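Local coordinates for flavin reductase domain protein (Arthrobacter sp., PDB 2QCK) that probably binds FMN and reduces flavin through its flavin reductase-like domain, and assembles as a dimer, at residues Val24-Val29 and His72-Leu78; Thr34-Phe38 and Asn94-Gly98. All coordinates share one frame; numbering follows the deposited sequence.

Contact 1 of 2, residues Val24-Val29 and His72-Leu78; sequences VAIITV and HIGVHML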
loop_
_atom_site.group_PDB
_atom_site.type_symbol
_atom_site.label_atom_id
_atom_site.label_comp_id
_atom_site.label_asym_id
_atom_site.label_seq_id
_atom_site.Cartn_x
_atom_site.Cartn_y
_atom_site.Cartn_z
ATOM N N VAL A 24 -7.540 -1.016 -4.477
ATOM C CA VAL A 24 -7.329 -1.984 -5.553
ATOM C C VAL A 24 -6.974 -1.207 -6.815
ATOM O O VAL A 24 -7.703 -0.288 -7.183
ATOM C CB VAL A 24 -8.585 -2.896 -5.747
ATOM C CG1 VAL A 24 -8.337 -3.991 -6.823
ATOM C CG2 VAL A 24 -8.989 -3.530 -4.399
ATOM N N ALA A 25 -5.829 -1.552 -7.424
ATOM C CA ALA A 25 -5.401 -1.029 -8.719
ATOM C C ALA A 25 -5.131 -2.210 -9.664
ATOM O O ALA A 25 -5.101 -3.332 -9.217
ATOM C CB ALA A 25 -4.118 -0.152 -8.545
ATOM N N ILE A 26 -4.965 -1.952 -10.966
ATOM C CA ILE A 26 -4.490 -2.954 -11.920
ATOM C C ILE A 26 -3.279 -2.434 -12.693
ATOM O O ILE A 26 -3.258 -1.259 -13.167
ATOM C CB ILE A 26 -5.564 -3.436 -12.946
ATOM C CG1 ILE A 26 -6.743 -4.099 -12.216
ATOM C CG2 ILE A 26 -4.876 -4.388 -13.899
ATOM C CD1 ILE A 26 -8.062 -4.173 -12.996
ATOM N N ILE A 27 -2.258 -3.290 -12.785
ATOM C CA ILE A 27 -0.998 -2.970 -13.491
ATOM C C ILE A 27 -1.066 -3.669 -14.818
ATOM O O ILE A 27 -1.473 -4.809 -14.859
ATOM C CB ILE A 27 0.234 -3.482 -12.719
ATOM C CG1 ILE A 27 0.341 -2.754 -11.392
ATOM C CG2 ILE A 27 1.565 -3.315 -13.553
ATOM C CD1 ILE A 27 0.925 -1.365 -11.503
ATOM N N THR A 28 -0.658 -2.979 -15.877
ATOM C CA THR A 28 -0.665 -3.567 -17.246
ATOM C C THR A 28 0.733 -3.407 -17.839
ATOM O O THR A 28 1.446 -2.478 -17.491
ATOM C CB THR A 28 -1.671 -2.894 -18.120
ATOM O OG1 THR A 28 -1.395 -1.453 -18.139
ATOM C CG2 THR A 28 -3.086 -3.248 -17.607
ATOM N N VAL A 29 1.172 -4.371 -18.651
ATOM C CA VAL A 29 2.442 -4.262 -19.322
ATOM C C VAL A 29 2.301 -4.975 -20.641
ATOM O O VAL A 29 1.546 -5.941 -20.753
ATOM C CB VAL A 29 3.574 -4.838 -18.497
ATOM C CG1 VAL A 29 3.302 -6.276 -18.101
ATOM C CG2 VAL A 29 4.915 -4.682 -19.228
ATOM N N HIS A 72 7.953 0.241 -19.765
ATOM C CA HIS A 72 6.715 1.007 -19.545
ATOM C C HIS A 72 5.614 0.115 -19.048
ATOM O O HIS A 72 5.443 -0.999 -19.541
ATOM C CB HIS A 72 6.314 1.761 -20.795
ATOM C CG HIS A 72 7.328 2.795 -21.167
ATOM N ND1 HIS A 72 8.369 2.530 -22.024
ATOM C CD2 HIS A 72 7.542 4.041 -20.682
ATOM C CE1 HIS A 72 9.147 3.593 -22.100
ATOM N NE2 HIS A 72 8.669 4.522 -21.293
ATOM N N ILE A 73 4.913 0.615 -18.035
ATOM C CA ILE A 73 3.751 -0.032 -17.462
ATOM C C ILE A 73 2.634 0.983 -17.189
ATOM O O ILE A 73 2.848 2.193 -17.155
ATOM C CB ILE A 73 4.085 -0.814 -16.167
ATOM C CG1 ILE A 73 4.358 0.100 -14.965
ATOM C CG2 ILE A 73 5.302 -1.702 -16.358
ATOM C CD1 ILE A 73 4.450 -0.725 -13.644
ATOM N N GLY A 74 1.422 0.473 -17.032
ATOM C CA GLY A 74 0.290 1.298 -16.621
ATOM C C GLY A 74 -0.207 0.891 -15.253
ATOM O O GLY A 74 -0.170 -0.268 -14.899
ATOM N N VAL A 75 -0.670 1.859 -14.472
ATOM C CA VAL A 75 -1.451 1.547 -13.291
ATOM C C VAL A 75 -2.849 2.173 -13.359
ATOM O O VAL A 75 -3.001 3.330 -13.779
ATOM C CB VAL A 75 -0.693 1.940 -11.939
ATOM C CG1 VAL A 75 -0.519 3.405 -11.805
ATOM C CG2 VAL A 75 -1.425 1.358 -10.730
ATOM N N HIS A 76 -3.858 1.396 -12.964
ATOM C CA HIS A 76 -5.267 1.830 -13.025
ATOM C C HIS A 76 -5.897 1.817 -11.664
ATOM O O HIS A 76 -5.898 0.792 -10.997
ATOM C CB HIS A 76 -6.070 0.936 -13.927
ATOM C CG HIS A 76 -5.532 0.874 -15.313
ATOM N ND1 HIS A 76 -4.374 0.189 -15.619
ATOM C CD2 HIS A 76 -5.983 1.401 -16.472
ATOM C CE1 HIS A 76 -4.143 0.285 -16.917
ATOM N NE2 HIS A 76 -5.102 1.023 -17.454
HETATM N N MSE A 77 -6.410 2.957 -11.252
HETATM C CA MSE A 77 -7.186 3.062 -9.998
HETATM C C MSE A 77 -8.616 2.693 -10.352
HETATM O O MSE A 77 -9.114 3.045 -11.430
HETATM C CB MSE A 77 -7.147 4.484 -9.458
HETATM C CG MSE A 77 -5.878 4.791 -8.708
HETATM SE SE MSE A 77 -4.230 4.779 -9.799
HETATM C CE MSE A 77 -2.989 5.380 -8.337
ATOM N N LEU A 78 -9.248 1.962 -9.444
ATOM C CA LEU A 78 -10.531 1.318 -9.661
ATOM C C LEU A 78 -11.589 1.931 -8.766
ATOM O O LEU A 78 -11.322 2.316 -7.628
ATOM C CB LEU A 78 -10.401 -0.194 -9.360
ATOM C CG LEU A 78 -9.439 -0.978 -10.252
ATOM C CD1 LEU A 78 -9.655 -2.478 -10.110
ATOM C CD2 LEU A 78 -9.578 -0.589 -11.723
HETATM O O HOH W 1 -7.574 2.285 -6.706
#
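Ile26 and His76 face each other as a hydrogen-bonded pair of an antiparallel beta ladder, in which Ala25-Val29 and His72-Met77 run as neighbouring strands of the large antiparallel sheet of this flavin reductase-like domain. The axes of the short segments 25-29 and 72-77 approach to 4.5 Å, with 161° between their N-to-C directions. Backbone bonds come in reciprocal pairs: Ile26 N gives to His76 O (2.9 Å) and His76 N to Ile26 O (2.7 Å), then Thr28 and Gly74 do likewise. Ile27-Val75, between them, and Ala25-Met77, on the far side of Ile26-His76, are non-hydrogen-bonded; the CA-H groups of Ile27 and Val75 lean on partner carbonyls. Past the ladder's end a water takes over, donating to Val24 O and accepting from Leu78 N.

Apolar contacts fill the face carrying Ala25, Ile27, Ile73 and Val75. Val75 CG2 fits between Ala25 CB and Ile27 CD1 (3.7 Å to the latter), while Ile27 CG2 meets Ile73 CD1. Branched aliphatic residues suit this buried layer, which Phe53 and Phe55 of strand 51-58 help to cover; Ala25 is small and packs on His20 of the second subunit.

The face of Ile26, Thr28 and His76 mixes apolar and polar groups. At the water-bridged end the Leu78 and Ile26 side chains cross at about a right angle, CD1 to CD1 3.7 Å. Gly74, opposite Thr28, leaves room for its hydroxyl, which hydrogen-bonds Pro109 O. With CG beside the backbone N (chi1 -58°), the His76 ring swings toward Ile26 O and Thr28, whose OG1 lies at the ring edge, in plane, 3.5 Å from His76 CE1. Ile26 O therefore accepts twice, from His76 N and from His76 ND1, the latter at 3.1 Å from above the carbonyl plane, with the oxygen in the imidazole plane.

Contact 2 of 2, residues Thr34-Phe38 and Asn94-Gly98; sequences TPYGF and NRFEG
Gly37 O accepts a hydrogen bond from Arg95 NH1 at 2.9 Å, tying segment 34-38 of strand 34-40 to the type I turn Asn94-Glu97. The N-H...O angle is 155°, and the donor lies in the carbonyl plane. Arg95 suits the place because its long chain, extended from CG to NE, spans from the turn to the strand; NH2 donates to Arg91 O and NE is also hydrogen-bonded, so the orientation of the guanidinium does not rest on Gly37 alone.

Phe96 supplies the apolar half. Pro35 CB sits over the ring centre, 3.6 Å from the centroid and 1° off the normal, a CH-pi contact to which the compact, rigid pyrrolidine is well matched. The ring's edge reaches the backbone, with CE2 3.5 Å from Gly37 N, an approach eased by the lack of a side chain on the glycine. Asn94 shapes the turn: its OD1 accepts from Phe96 N (3.1 Å) in an Asx turn.

Phe89 and Trp101 meet the Phe96 ring edge-to-face, and Pro109 of strand 109-111 touches both Pro35 and Phe96. The loop between helix 83-88 and strand 101-103 is thereby laid against strand 34-40, whose backbone also pairs with strand 22-31.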
loop_
_atom_site.group_PDB
_atom_site.type_symbol
_atom_site.label_atom_id
_atom_site.label_comp_id
_atom_site.label_asym_id
_atom_site.label_seq_id
_atom_site.Cartn_x
_atom_site.Cartn_y
_atom_site.Cartn_z
ATOM N N THR A 34 2.501 -8.820 -26.414
ATOM C CA THR A 34 1.390 -9.505 -25.758
ATOM C C THR A 34 1.084 -8.733 -24.488
ATOM O O THR A 34 1.998 -8.447 -23.767
ATOM C CB THR A 34 1.776 -10.949 -25.420
ATOM O OG1 THR A 34 1.969 -11.692 -26.626
ATOM C CG2 THR A 34 0.690 -11.615 -24.655
ATOM N N PRO A 35 -0.185 -8.359 -24.249
ATOM C CA PRO A 35 -0.540 -7.655 -23.028
ATOM C C PRO A 35 -0.595 -8.563 -21.822
ATOM O O PRO A 35 -1.098 -9.677 -21.893
ATOM C CB PRO A 35 -1.930 -7.099 -23.314
ATOM C CG PRO A 35 -2.530 -8.042 -24.296
ATOM C CD PRO A 35 -1.356 -8.536 -25.132
ATOM N N TYR A 36 -0.059 -8.073 -20.723
ATOM C CA TYR A 36 -0.142 -8.735 -19.440
ATOM C C TYR A 36 -0.664 -7.720 -18.459
ATOM O O TYR A 36 -0.467 -6.526 -18.650
ATOM C CB TYR A 36 1.229 -9.164 -18.977
ATOM C CG TYR A 36 1.781 -10.333 -19.711
ATOM C CD1 TYR A 36 2.344 -10.176 -20.948
ATOM C CD2 TYR A 36 1.744 -11.586 -19.160
ATOM C CE1 TYR A 36 2.860 -11.236 -21.637
ATOM C CE2 TYR A 36 2.259 -12.650 -19.823
ATOM C CZ TYR A 36 2.806 -12.476 -21.066
ATOM O OH TYR A 36 3.319 -13.564 -21.738
ATOM N N GLY A 37 -1.292 -8.183 -17.378
ATOM C CA GLY A 37 -1.736 -7.255 -16.335
ATOM C C GLY A 37 -2.242 -8.003 -15.139
ATOM O O GLY A 37 -2.547 -9.176 -15.229
ATOM N N PHE A 38 -2.339 -7.332 -14.003
ATOM C CA PHE A 38 -2.732 -8.042 -12.811
ATOM C C PHE A 38 -3.270 -7.070 -11.758
ATOM O O PHE A 38 -2.863 -5.921 -11.700
ATOM C CB PHE A 38 -1.533 -8.863 -12.299
ATOM C CG PHE A 38 -0.292 -8.053 -12.105
ATOM C CD1 PHE A 38 0.571 -7.773 -13.186
ATOM C CD2 PHE A 38 -0.002 -7.508 -10.875
ATOM C CE1 PHE A 38 1.713 -6.997 -13.024
ATOM C CE2 PHE A 38 1.125 -6.715 -10.709
ATOM C CZ PHE A 38 1.998 -6.491 -11.802
ATOM N N ASN A 94 -7.965 -15.784 -19.422
ATOM C CA ASN A 94 -7.322 -14.781 -20.272
ATOM C C ASN A 94 -7.872 -13.398 -19.937
ATOM O O ASN A 94 -9.051 -13.110 -20.141
ATOM C CB ASN A 94 -7.588 -15.108 -21.728
ATOM C CG ASN A 94 -6.818 -14.229 -22.663
ATOM O OD1 ASN A 94 -6.505 -13.083 -22.358
ATOM N ND2 ASN A 94 -6.503 -14.765 -23.813
ATOM N N ARG A 95 -7.018 -12.554 -19.376
ATOM C CA ARG A 95 -7.455 -11.284 -18.821
ATOM C C ARG A 95 -7.802 -10.229 -19.868
ATOM O O ARG A 95 -8.516 -9.274 -19.570
ATOM C CB ARG A 95 -6.387 -10.771 -17.909
ATOM C CG ARG A 95 -6.213 -11.694 -16.722
ATOM C CD ARG A 95 -5.122 -11.286 -15.766
ATOM N NE ARG A 95 -5.116 -12.230 -14.644
ATOM C CZ ARG A 95 -4.098 -12.439 -13.810
ATOM N NH1 ARG A 95 -3.000 -11.723 -13.884
ATOM N NH2 ARG A 95 -4.206 -13.331 -12.843
ATOM N N PHE A 96 -7.290 -10.399 -21.080
ATOM C CA PHE A 96 -7.475 -9.401 -22.133
ATOM C C PHE A 96 -8.467 -9.836 -23.178
ATOM O O PHE A 96 -8.651 -9.132 -24.162
ATOM C CB PHE A 96 -6.104 -9.021 -22.733
ATOM C CG PHE A 96 -5.264 -8.220 -21.777
ATOM C CD1 PHE A 96 -5.399 -6.824 -21.711
ATOM C CD2 PHE A 96 -4.410 -8.856 -20.891
ATOM C CE1 PHE A 96 -4.661 -6.064 -20.815
ATOM C CE2 PHE A 96 -3.681 -8.122 -19.999
ATOM C CZ PHE A 96 -3.804 -6.717 -19.953
ATOM N N GLU A 97 -9.131 -10.969 -22.952
ATOM C CA GLU A 97 -10.233 -11.401 -23.822
ATOM C C GLU A 97 -11.466 -10.528 -23.544
ATOM O O GLU A 97 -11.964 -10.522 -22.426
ATOM C CB GLU A 97 -10.539 -12.867 -23.535
ATOM C CG GLU A 97 -11.783 -13.431 -24.184
ATOM C CD GLU A 97 -11.831 -14.948 -24.054
ATOM O OE1 GLU A 97 -11.424 -15.485 -22.992
ATOM O OE2 GLU A 97 -12.263 -15.617 -25.013
ATOM N N GLY A 98 -11.932 -9.799 -24.557
ATOM C CA GLY A 98 -13.024 -8.816 -24.436
ATOM C C GLY A 98 -12.585 -7.457 -24.958
ATOM O O GLY A 98 -11.408 -7.241 -25.193
#

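The centres of contacts 1 and 2 lie 12 Å apart, and the large sheet joins them: strand 22-31, which pairs with 72-77 in contact 1, pairs antiparallel with 34-40 of contact 2. Val29 O to Tyr36 N and Ile27 O to Phe38 N are probable hydrogen bonds between them. Along the chain the segments alternate, 24-29, 34-38, 72-78 and 94-98, so the two connections cross. Contact 1 is buried about 4 Å from the centre of the chain, whereas contact 2, about 13 Å out, is partly buried. Segment 24-29 thus has strand 72-77 on one side and 34-40 on the other; strand 22-31 also pairs with 151-153, and the 94-98 loop packs against the sheet through strand 34-40.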